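Local coordinates for protein DyP-type peroxidase (Thermobifida cellulosilytica, PDB 4GS1) that binds haem and, as a DyP-type peroxidase, probably uses hydrogen peroxide to oxidise dyes and other reducing substrates, at residues Ala74-Leu77 and Arg78-Glu82; Ala232-Trp235 and Met236-Gly239; Gln361-Ala364 and Leu365-Tyr368. One frame throughout, in Å; residues are numbered along the deposited sequence.

Contact 1 (Ala74-Leu77 and Arg78-Glu82)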
ATOM      1  N   ALA B  74      -9.790  16.677  24.480  1.00 22.77           N
ATOM      2  CA  ALA B  74      -8.588  17.392  24.895  1.00 22.71           C
ATOM      3  C   ALA B  74      -7.384  16.463  24.956  1.00 21.92           C
ATOM      4  O   ALA B  74      -6.312  16.792  24.450  1.00 24.87           O
ATOM      5  CB  ALA B  74      -8.806  18.049  26.244  1.00 25.77           C
ATOM      6  N   THR B  75      -7.569  15.304  25.586  1.00 23.40           N
ATOM      7  CA  THR B  75      -6.502  14.316  25.728  1.00 24.79           C
ATOM      8  C   THR B  75      -5.965  13.857  24.375  1.00 21.82           C
ATOM      9  O   THR B  75      -4.752  13.841  24.148  1.00 26.52           O
ATOM     10  CB  THR B  75      -6.995  13.077  26.500  1.00 34.41           C
ATOM     11  OG1 THR B  75      -7.288  13.445  27.853  1.00 32.88           O
ATOM     12  CG2 THR B  75      -5.937  11.990  26.497  1.00 36.11           C
ATOM     13  N   ALA B  76      -6.870  13.484  23.477  1.00 22.99           N
ATOM     14  CA  ALA B  76      -6.459  12.965  22.179  1.00 22.24           C
ATOM     15  C   ALA B  76      -5.766  14.037  21.345  1.00 22.34           C
ATOM     16  O   ALA B  76      -4.684  13.808  20.792  1.00 20.60           O
ATOM     17  CB  ALA B  76      -7.661  12.406  21.426  1.00 22.03           C
ATOM     18  N   LEU B  77      -6.398  15.198  21.237  1.00 21.95           N
ATOM     19  CA  LEU B  77      -5.861  16.273  20.402  1.00 20.30           C
ATOM     20  C   LEU B  77      -4.488  16.764  20.881  1.00 19.35           C
ATOM     21  O   LEU B  77      -3.583  16.988  20.065  1.00 19.84           O
ATOM     22  CB  LEU B  77      -6.861  17.432  20.307  1.00 22.05           C
ATOM     23  CG  LEU B  77      -8.161  17.140  19.542  1.00 19.82           C
ATOM     24  CD1 LEU B  77      -9.196  18.211  19.826  1.00 23.77           C
ATOM     25  CD2 LEU B  77      -7.920  17.052  18.040  1.00 18.53           C
ATOM     26  N   ARG B  78      -4.327  16.923  22.193  1.00 19.14           N
ATOM     27  CA  ARG B  78      -3.035  17.337  22.750  1.00 20.99           C
ATOM     28  C   ARG B  78      -1.965  16.277  22.524  1.00 24.21           C
ATOM     29  O   ARG B  78      -0.839  16.591  22.139  1.00 22.53           O
ATOM     30  CB  ARG B  78      -3.130  17.651  24.249  1.00 23.03           C
ATOM     31  CG  ARG B  78      -1.808  18.194  24.820  1.00 23.36           C
ATOM     32  CD  ARG B  78      -1.680  18.037  26.338  1.00 38.34           C
ATOM     33  NE  ARG B  78      -2.971  18.046  27.019  1.00 43.23           N
ATOM     34  CZ  ARG B  78      -3.523  16.974  27.580  1.00 47.00           C
ATOM     35  NH1 ARG B  78      -2.891  15.806  27.557  1.00 44.43           N
ATOM     36  NH2 ARG B  78      -4.706  17.070  28.170  1.00 46.51           N
ATOM     37  N   THR B  79      -2.318  15.021  22.765  1.00 20.41           N
ATOM     38  CA  THR B  79      -1.370  13.929  22.601  1.00 19.43           C
ATOM     39  C   THR B  79      -0.874  13.826  21.161  1.00 20.42           C
ATOM     40  O   THR B  79       0.333  13.730  20.922  1.00 22.17           O
ATOM     41  CB  THR B  79      -1.981  12.595  23.066  1.00 24.12           C
ATOM     42  OG1 THR B  79      -2.288  12.686  24.464  1.00 24.29           O
ATOM     43  CG2 THR B  79      -1.013  11.449  22.837  1.00 24.55           C
ATOM     44  N   TRP B  80      -1.795  13.852  20.201  1.00 17.72           N
ATOM     45  CA  TRP B  80      -1.397  13.799  18.794  1.00 15.06           C
ATOM     46  C   TRP B  80      -0.544  15.010  18.420  1.00 19.71           C
ATOM     47  O   TRP B  80       0.412  14.887  17.658  1.00 20.74           O
ATOM     48  CB  TRP B  80      -2.616  13.723  17.874  1.00 17.08           C
ATOM     49  CG  TRP B  80      -3.332  12.390  17.866  1.00 16.67           C
ATOM     50  CD1 TRP B  80      -2.788  11.146  18.078  1.00 16.37           C
ATOM     51  CD2 TRP B  80      -4.725  12.184  17.616  1.00 16.05           C
ATOM     52  NE1 TRP B  80      -3.773  10.181  17.973  1.00 16.10           N
ATOM     53  CE2 TRP B  80      -4.968  10.794  17.689  1.00 16.26           C
ATOM     54  CE3 TRP B  80      -5.794  13.039  17.323  1.00 18.29           C
ATOM     55  CZ2 TRP B  80      -6.242  10.243  17.488  1.00 16.34           C
ATOM     56  CZ3 TRP B  80      -7.054  12.495  17.130  1.00 19.23           C
ATOM     57  CH2 TRP B  80      -7.268  11.109  17.221  1.00 18.02           C
ATOM     58  N   ALA B  81      -0.880  16.180  18.954  1.00 21.46           N
ATOM     59  CA  ALA B  81      -0.102  17.379  18.646  1.00 23.67           C
ATOM     60  C   ALA B  81       1.318  17.267  19.200  1.00 22.78           C
ATOM     61  O   ALA B  81       2.280  17.667  18.539  1.00 22.07           O
ATOM     62  CB  ALA B  81      -0.785  18.623  19.182  1.00 22.63           C
ATOM     63  N   GLU B  82       1.449  16.720  20.405  1.00 20.74           N
ATOM     64  CA  GLU B  82       2.771  16.508  20.998  1.00 21.93           C
ATOM     65  C   GLU B  82       3.620  15.546  20.174  1.00 26.07           C
ATOM     66  O   GLU B  82       4.808  15.792  19.935  1.00 24.66           O
ATOM     67  CB  GLU B  82       2.644  16.003  22.439  1.00 21.78           C
ATOM     68  CG  GLU B  82       2.108  17.051  23.397  1.00 26.47           C
ATOM     69  CD  GLU B  82       1.759  16.483  24.758  1.00 37.06           C
ATOM     70  OE1 GLU B  82       1.693  15.241  24.893  1.00 40.12           O
ATOM     71  OE2 GLU B  82       1.537  17.286  25.691  1.00 35.84           O
TER
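Thr-79 meets Thr-75 twice, and hydrogen bonding carries most of this local contact within one helix. The backbone N of Thr-79 bonds Thr-75 O at 3.0 Å, and the Thr-79 hydroxyl OG1 bonds the same oxygen at 2.7 Å. The two donors grip it from opposite faces of the carbonyl plane. Chi1 of Thr-79, -62°, swings OG1 beside its own backbone N and back along the helix to that carbonyl. This is a common way for a threonine hydroxyl to be satisfied inside a helix. The hydroxyl of Thr-75 is bonded to Glu-71 O. Three more i to i+4 backbone bonds join the two halves: Arg-78 N to Ala-74 O, Trp-80 N to Ala-76 O at 2.9 Å and close to straight (173° at the hydrogen), and Ala-81 N to Leu-77 O.

Apolar and flat-group contacts are looser. On one face of the Trp-80 ring, Ala-76 O stands 3.2 Å above the plane, toward the rim, with Ala-76 CB further out, 4.3 Å from Trp-80 CZ3. The chain of Arg-78 bends at chi3, so that Ala-74 O lies over one face of its guanidinium, off-centre and 4.0 Å above the plane, a loose approach and not a bond.

The helix, 66-90, packs on the N-terminal antiparallel sheet. Leu-77 and Trp-80 reach Leu-149 of strand 149-155 and Ile-109 of strand 106-111. The indole also meets the ring of Phe-56, and its NE1 bonds Leu-168 O of helix 158-172. Tyr-387 touches the helix from a C-terminal loop.

Contact 2 (Ala232-Trp235 and Met236-Gly239)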
ATOM      1  N   ALA B 232     -18.296  32.342  18.730  1.00 31.64           N
ATOM      2  CA  ALA B 232     -18.333  30.947  19.154  1.00 27.27           C
ATOM      3  C   ALA B 232     -17.854  29.999  18.053  1.00 24.03           C
ATOM      4  O   ALA B 232     -17.521  28.835  18.327  1.00 25.25           O
ATOM      5  CB  ALA B 232     -19.737  30.573  19.609  1.00 27.83           C
ATOM      6  N   HIS B 233     -17.818  30.503  16.817  1.00 27.01           N
ATOM      7  CA  HIS B 233     -17.381  29.724  15.655  1.00 26.05           C
ATOM      8  C   HIS B 233     -15.951  30.070  15.227  1.00 27.50           C
ATOM      9  O   HIS B 233     -15.422  29.477  14.287  1.00 23.58           O
ATOM     10  CB  HIS B 233     -18.314  29.979  14.463  1.00 27.02           C
ATOM     11  CG  HIS B 233     -19.742  29.601  14.705  1.00 28.38           C
ATOM     12  ND1 HIS B 233     -20.759  29.960  13.845  1.00 28.47           N
ATOM     13  CD2 HIS B 233     -20.327  28.893  15.701  1.00 33.29           C
ATOM     14  CE1 HIS B 233     -21.905  29.491  14.300  1.00 33.50           C
ATOM     15  NE2 HIS B 233     -21.673  28.841  15.427  1.00 32.92           N
ATOM     16  N   ALA B 234     -15.329  31.032  15.903  1.00 26.37           N
ATOM     17  CA  ALA B 234     -14.044  31.576  15.457  1.00 26.17           C
ATOM     18  C   ALA B 234     -12.842  30.646  15.647  1.00 26.51           C
ATOM     19  O   ALA B 234     -11.747  30.947  15.169  1.00 24.14           O
ATOM     20  CB  ALA B 234     -13.785  32.939  16.117  1.00 30.54           C
ATOM     21  N   TRP B 235     -13.032  29.526  16.342  1.00 23.88           N
ATOM     22  CA  TRP B 235     -11.962  28.538  16.481  1.00 23.69           C
ATOM     23  C   TRP B 235     -11.517  27.985  15.130  1.00 20.65           C
ATOM     24  O   TRP B 235     -10.426  27.421  15.018  1.00 24.69           O
ATOM     25  CB  TRP B 235     -12.368  27.394  17.421  1.00 23.99           C
ATOM     26  CG  TRP B 235     -13.530  26.568  16.944  1.00 24.75           C
ATOM     27  CD1 TRP B 235     -14.859  26.859  17.090  1.00 24.21           C
ATOM     28  CD2 TRP B 235     -13.466  25.301  16.269  1.00 22.15           C
ATOM     29  NE1 TRP B 235     -15.625  25.857  16.534  1.00 24.48           N
ATOM     30  CE2 TRP B 235     -14.796  24.890  16.024  1.00 21.91           C
ATOM     31  CE3 TRP B 235     -12.418  24.475  15.846  1.00 21.37           C
ATOM     32  CZ2 TRP B 235     -15.103  23.689  15.373  1.00 19.21           C
ATOM     33  CZ3 TRP B 235     -12.723  23.285  15.195  1.00 21.29           C
ATOM     34  CH2 TRP B 235     -14.053  22.902  14.969  1.00 21.92           C
ATOM     35  N   MET B 236     -12.360  28.146  14.112  1.00 22.35           N
ATOM     36  CA  MET B 236     -12.024  27.683  12.761  1.00 20.02           C
ATOM     37  C   MET B 236     -11.500  28.789  11.843  1.00 19.45           C
ATOM     38  O   MET B 236     -11.191  28.524  10.682  1.00 22.42           O
ATOM     39  CB  MET B 236     -13.211  26.971  12.091  1.00 20.05           C
ATOM     40  CG  MET B 236     -13.248  25.466  12.313  1.00 18.74           C
ATOM     41  SD  MET B 236     -11.729  24.633  11.811  1.00 19.23           S
ATOM     42  CE  MET B 236     -11.833  24.791  10.027  1.00 17.63           C
ATOM     43  N   ASP B 237     -11.394  30.017  12.349  1.00 20.32           N
ATOM     44  CA  ASP B 237     -10.779  31.094  11.567  1.00 21.34           C
ATOM     45  C   ASP B 237      -9.381  30.686  11.101  1.00 23.99           C
ATOM     46  O   ASP B 237      -8.541  30.291  11.913  1.00 21.95           O
ATOM     47  CB  ASP B 237     -10.672  32.385  12.395  1.00 23.59           C
ATOM     48  CG  ASP B 237     -12.018  33.047  12.646  1.00 32.93           C
ATOM     49  OD1 ASP B 237     -13.058  32.451  12.305  1.00 27.97           O
ATOM     50  OD2 ASP B 237     -12.032  34.169  13.203  1.00 33.15           O
ATOM     51  N   GLY B 238      -9.139  30.764   9.796  1.00 22.21           N
ATOM     52  CA  GLY B 238      -7.837  30.406   9.253  1.00 23.55           C
ATOM     53  C   GLY B 238      -7.632  28.914   9.037  1.00 20.25           C
ATOM     54  O   GLY B 238      -6.593  28.493   8.517  1.00 21.81           O
ATOM     55  N   GLY B 239      -8.612  28.106   9.435  1.00 17.81           N
ATOM     56  CA  GLY B 239      -8.519  26.662   9.247  1.00 17.56           C
ATOM     57  C   GLY B 239      -8.948  26.259   7.845  1.00 18.31           C
ATOM     58  O   GLY B 239      -9.194  27.113   6.998  1.00 19.65           O
TER
HETATM   59  O   HOH W   1      -8.558  27.743  12.876  1.00 23.30           O
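Met-236 folds over the indole of Trp-235, while the backbone around the pair bonds in short turns. Ala-234 O accepts Asp-237 N at 3.0 Å. His-233 O takes Met-236 N in a weak bond of 3.3 Å. Both are i to i+3 bonds, as in a 3-10 turn. Met-236 O then receives Gly-239 N at 2.9 Å and closes a type II beta turn, in which Gly-238 has positive phi. Water 1 donates to Trp-235 O at 2.9 Å and to Asp-237 O at 2.7 Å, so it bridges two carbonyls.

Trp-235 and Asp-237 find side-chain partners further off. Trp-235 NE1 donates to Arg-124 O, and Asp-237 OD1 accepts Ala-228 N. Ala-232 O accepts Arg-124 NE, so Arg-124 is held at both its carbonyl and its side chain. Ala-232 N bonds Asp-230 OD2. Asp-237 OD2 also lies 3.6 Å from Ala-234 CB.

Met-236 CG stands over the six-membered ring of Trp-235, 3.6 Å from its centroid and 9° off the normal, a CH-pi contact. Bends at chi2 and chi3 keep SD near the same ring, 4.3 Å from that centroid but oblique, a Met-aromatic contact. An alanine in place of Trp-235 is likely to leave Met-236 without its aromatic platform and Arg-124 O without the indole donor.

The loop joins helix 217-223 to strand 240-249. Gly-238 and Gly-239 bond the backbone of Ala-225. Trp-235 and Met-236 rest on Ala-378 of strand 369-379, and the indole also touches Asp-391 and Leu-392 of helix 390-393.

Contact 3 (Gln361-Ala364 and Leu365-Tyr368). With HEM (protoporphyrin IX containing Fe), chain F.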
ATOM      1  N   GLN B 361     -26.383  16.787 -13.235  1.00 15.21           N
ATOM      2  CA  GLN B 361     -26.231  17.040 -14.662  1.00 15.26           C
ATOM      3  C   GLN B 361     -25.649  15.855 -15.425  1.00 17.03           C
ATOM      4  O   GLN B 361     -25.348  15.967 -16.611  1.00 18.03           O
ATOM      5  CB  GLN B 361     -25.417  18.320 -14.902  1.00 16.21           C
ATOM      6  CG  GLN B 361     -26.028  19.540 -14.218  1.00 18.45           C
ATOM      7  CD  GLN B 361     -25.213  20.799 -14.429  1.00 31.00           C
ATOM      8  OE1 GLN B 361     -24.716  21.394 -13.476  1.00 46.27           O
ATOM      9  NE2 GLN B 361     -25.085  21.218 -15.682  1.00 43.58           N
ATOM     10  N   GLY B 362     -25.498  14.717 -14.743  1.00 15.37           N
ATOM     11  CA  GLY B 362     -25.176  13.464 -15.409  1.00 16.73           C
ATOM     12  C   GLY B 362     -23.766  13.300 -15.940  1.00 14.88           C
ATOM     13  O   GLY B 362     -23.574  12.861 -17.080  1.00 14.85           O
ATOM     14  N   ASP B 363     -22.785  13.639 -15.109  1.00 13.78           N
ATOM     15  CA  ASP B 363     -21.369  13.434 -15.407  1.00 11.22           C
ATOM     16  C   ASP B 363     -21.162  12.030 -15.961  1.00 14.64           C
ATOM     17  O   ASP B 363     -21.570  11.053 -15.346  1.00 14.10           O
ATOM     18  CB  ASP B 363     -20.594  13.621 -14.102  1.00 12.63           C
ATOM     19  CG  ASP B 363     -19.084  13.489 -14.258  1.00 16.89           C
ATOM     20  OD1 ASP B 363     -18.566  13.299 -15.383  1.00 16.34           O
ATOM     21  OD2 ASP B 363     -18.403  13.584 -13.212  1.00 16.19           O
ATOM     22  N   ALA B 364     -20.549  11.934 -17.139  1.00 12.73           N
ATOM     23  CA  ALA B 364     -20.252  10.635 -17.745  1.00 12.50           C
ATOM     24  C   ALA B 364     -19.411   9.756 -16.827  1.00 13.94           C
ATOM     25  O   ALA B 364     -19.487   8.527 -16.893  1.00 15.60           O
ATOM     26  CB  ALA B 364     -19.545  10.836 -19.090  1.00 13.74           C
ATOM     27  N   LEU B 365     -18.613  10.383 -15.967  1.00 12.31           N
ATOM     28  CA  LEU B 365     -17.781   9.637 -15.020  1.00 14.16           C
ATOM     29  C   LEU B 365     -18.612   8.908 -13.961  1.00 12.52           C
ATOM     30  O   LEU B 365     -18.130   7.959 -13.332  1.00 14.39           O
ATOM     31  CB  LEU B 365     -16.790  10.590 -14.348  1.00 16.32           C
ATOM     32  CG  LEU B 365     -15.619  10.010 -13.571  1.00 17.11           C
ATOM     33  CD1 LEU B 365     -14.763   9.085 -14.445  1.00 13.61           C
ATOM     34  CD2 LEU B 365     -14.779  11.173 -13.018  1.00 16.86           C
ATOM     35  N   ASN B 366     -19.864   9.329 -13.767  1.00 13.96           N
ATOM     36  CA  ASN B 366     -20.717   8.669 -12.769  1.00 15.13           C
ATOM     37  C   ASN B 366     -20.830   7.170 -13.022  1.00 13.58           C
ATOM     38  O   ASN B 366     -20.871   6.364 -12.083  1.00 15.95           O
ATOM     39  CB  ASN B 366     -22.137   9.270 -12.762  1.00 16.67           C
ATOM     40  CG  ASN B 366     -22.196  10.664 -12.145  1.00 14.38           C
ATOM     41  OD1 ASN B 366     -21.279  11.091 -11.443  1.00 16.38           O
ATOM     42  ND2 ASN B 366     -23.295  11.373 -12.396  1.00 15.91           N
ATOM     43  N   ARG B 367     -20.888   6.787 -14.294  1.00 12.86           N
ATOM     44  CA  ARG B 367     -21.111   5.390 -14.630  1.00 13.84           C
ATOM     45  C   ARG B 367     -19.872   4.527 -14.429  1.00 16.40           C
ATOM     46  O   ARG B 367     -19.949   3.305 -14.538  1.00 16.23           O
ATOM     47  CB  ARG B 367     -21.631   5.251 -16.071  1.00 15.50           C
ATOM     48  CG  ARG B 367     -22.887   6.075 -16.326  1.00 18.88           C
ATOM     49  CD  ARG B 367     -23.580   5.676 -17.620  1.00 17.95           C
ATOM     50  NE  ARG B 367     -24.838   6.407 -17.791  1.00 21.17           N
ATOM     51  CZ  ARG B 367     -24.925   7.612 -18.347  1.00 27.43           C
ATOM     52  NH1 ARG B 367     -26.105   8.210 -18.455  1.00 26.11           N
ATOM     53  NH2 ARG B 367     -23.829   8.224 -18.785  1.00 20.21           N
ATOM     54  N   TYR B 368     -18.745   5.157 -14.113  1.00 15.35           N
ATOM     55  CA  TYR B 368     -17.495   4.417 -13.936  1.00 14.09           C
ATOM     56  C   TYR B 368     -16.943   4.507 -12.527  1.00 14.26           C
ATOM     57  O   TYR B 368     -15.818   4.077 -12.268  1.00 15.23           O
ATOM     58  CB  TYR B 368     -16.445   4.893 -14.955  1.00 12.80           C
ATOM     59  CG  TYR B 368     -16.886   4.609 -16.368  1.00 11.35           C
ATOM     60  CD1 TYR B 368     -16.731   3.348 -16.920  1.00 13.12           C
ATOM     61  CD2 TYR B 368     -17.470   5.599 -17.147  1.00 13.32           C
ATOM     62  CE1 TYR B 368     -17.156   3.078 -18.223  1.00 15.23           C
ATOM     63  CE2 TYR B 368     -17.895   5.338 -18.442  1.00 14.92           C
ATOM     64  CZ  TYR B 368     -17.734   4.075 -18.970  1.00 16.39           C
ATOM     65  OH  TYR B 368     -18.153   3.807 -20.256  1.00 17.57           O
TER
HETATM   66  CHA HEM F 501     -10.916  17.748 -12.784  1.00 13.21           C
HETATM   67  CHB HEM F 501     -10.662  12.928 -12.397  1.00 14.95           C
HETATM   68  CHC HEM F 501     -13.969  12.989  -8.839  1.00 13.98           C
HETATM   69  CHD HEM F 501     -13.928  17.848  -8.919  1.00 13.83           C
HETATM   70  C1A HEM F 501     -10.591  16.437 -12.993  1.00 12.00           C
HETATM   71  C2A HEM F 501      -9.688  15.971 -14.016  1.00 11.76           C
HETATM   72  C3A HEM F 501      -9.622  14.636 -13.906  1.00 10.70           C
HETATM   73  C4A HEM F 501     -10.468  14.229 -12.813  1.00 12.10           C
HETATM   74  CMA HEM F 501      -8.782  13.671 -14.779  1.00 11.22           C
HETATM   75  CAA HEM F 501      -8.957  16.886 -15.035  1.00 12.01           C
HETATM   76  CBA HEM F 501      -7.555  17.293 -14.549  1.00 12.04           C
HETATM   77  CGA HEM F 501      -7.598  18.259 -13.397  1.00 14.62           C
HETATM   78  O1A HEM F 501      -7.882  19.473 -13.631  1.00 14.76           O
HETATM   79  O2A HEM F 501      -7.331  17.829 -12.246  1.00 15.45           O
HETATM   80  C1B HEM F 501     -11.545  12.528 -11.420  1.00 14.54           C
HETATM   81  C2B HEM F 501     -11.829  11.155 -11.068  1.00 13.19           C
HETATM   82  C3B HEM F 501     -12.752  11.159 -10.093  1.00 12.59           C
HETATM   83  C4B HEM F 501     -13.070  12.541  -9.786  1.00 13.94           C
HETATM   84  CMB HEM F 501     -11.166   9.949 -11.777  1.00 17.61           C
HETATM   85  CAB HEM F 501     -13.394   9.963  -9.345  1.00 14.53           C
HETATM   86  CBB HEM F 501     -12.801   8.756  -9.249  1.00 19.01           C
HETATM   87  C1C HEM F 501     -14.247  14.314  -8.554  1.00 13.57           C
HETATM   88  C2C HEM F 501     -15.187  14.804  -7.555  1.00 12.66           C
HETATM   89  C3C HEM F 501     -15.160  16.153  -7.570  1.00 14.49           C
HETATM   90  C4C HEM F 501     -14.225  16.544  -8.598  1.00 16.72           C
HETATM   91  CMC HEM F 501     -16.008  13.888  -6.622  1.00 18.25           C
HETATM   92  CAC HEM F 501     -15.947  17.199  -6.733  1.00 14.90           C
HETATM   93  CBC HEM F 501     -17.100  16.964  -6.102  1.00 24.46           C
HETATM   94  C1D HEM F 501     -13.108  18.249  -9.941  1.00 12.59           C
HETATM   95  C2D HEM F 501     -12.800  19.627 -10.239  1.00 13.85           C
HETATM   96  C3D HEM F 501     -11.881  19.595 -11.443  1.00 12.26           C
HETATM   97  C4D HEM F 501     -11.694  18.199 -11.752  1.00 14.64           C
HETATM   98  CMD HEM F 501     -13.306  20.895  -9.512  1.00 16.31           C
HETATM   99  CAD HEM F 501     -11.268  20.812 -12.155  1.00 13.02           C
HETATM  100  CBD HEM F 501     -12.292  21.419 -13.115  1.00 16.38           C
HETATM  101  CGD HEM F 501     -11.663  22.636 -13.759  1.00 15.61           C
HETATM  102  O1D HEM F 501     -11.099  22.503 -14.879  1.00 16.22           O
HETATM  103  O2D HEM F 501     -11.695  23.734 -13.143  1.00 19.48           O
HETATM  104  NA  HEM F 501     -11.060  15.359 -12.262  1.00 12.87           N
HETATM  105  NB  HEM F 501     -12.322  13.354 -10.622  1.00 12.76           N
HETATM  106  NC  HEM F 501     -13.683  15.410  -9.192  1.00 13.66           N
HETATM  107  ND  HEM F 501     -12.433  17.430 -10.850  1.00 12.00           N
HETATM  108 FE   HEM F 501     -12.454  15.399 -10.800  1.00 13.68          FE
HETATM  109  O   HOH W   2     -23.836  11.046 -19.081  1.00 22.03           O
HETATM  110  O   HOH W   3     -18.678  11.989 -11.048  1.00 17.03           O
HETATM  111  O   HOH W   4     -21.013   7.398 -18.946  1.00 20.95           O
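The ring of Tyr-368 takes Ala-364 O at its edge, near the ring plane, with Tyr-368 CD2 3.6 Å away. The same ring meets Trp-254 edge-to-face. The guanidinium of Arg-367 has water 4 at its edge, in plane, 2.9 Å from NH2. That water donates to Ala-364 O. Water 2 accepts from the same NH2 and donates to Gly-362 O. Arg-367 is thus linked to the carbonyls of Gly-362 and Ala-364 through two waters. The carboxylate of Asp-363 and the amide of Asn-366 have planes 59° apart. Water 3 joins them, donating to Asp-363 OD2 at 2.7 Å and to Asn-366 OD1 at 2.8 Å.

Asp-363 also bonds the backbone of the turn that follows. Its OD1 accepts Leu-365 N at 3.0 Å, from above the carboxylate plane. With CG anti to the backbone N (chi1 -178°), the carboxylate lies side by side with the Leu-365 side chain, and OD1 comes within reach of its N-H. The carbonyl O of Asp-363 takes Asn-366 N at 2.9 Å. Ala-364 O accepts Arg-367 N in a weak bond of 3.4 Å. Asn-366 ND2 is bonded to Leu-358 O, which ties the turn to the end of helix 351-360.

Leu-365 is the part of this contact that lines the haem pocket. Its methyl CD2 lies 3.5 Å from HEM C2B, an apolar contact at a pyrrole ring. Val-265 and Met-203 also touch this leucine.

Asp-363 OD2 has a second partner in His-303 ND1. Asp-363 is thus consistent with the second-shell acid of the family, orienting His-303 as the probable proximal ligand. Such a bond would probably polarise the imidazole and help an oxidised iron. The bonds of Asp-363 also help to hold the turn from which Leu-365 reaches the haem.

The three contacts come in series along the chain. Contact 1 lies in the N-terminal half, on helix 66-90, which packs on the first four-stranded antiparallel sheet. Contacts 2 and 3 lie in the C-terminal half, whose sheet has the same 2-3-1-4 strand order. Contact 2 leads into strand 240-249 and contact 3 into strand 369-379, neighbours in that second sheet. Centres of contacts 1 and 2 are about 19 Å apart, with no touch. Contact 3 is about 41 Å from contact 1, on the opposite side of the chain's centre, and about 36 Å from contact 2, centre to centre. It alone meets the haem. The two sheets fit the paired ferredoxin-like halves of a DyP-type peroxidase.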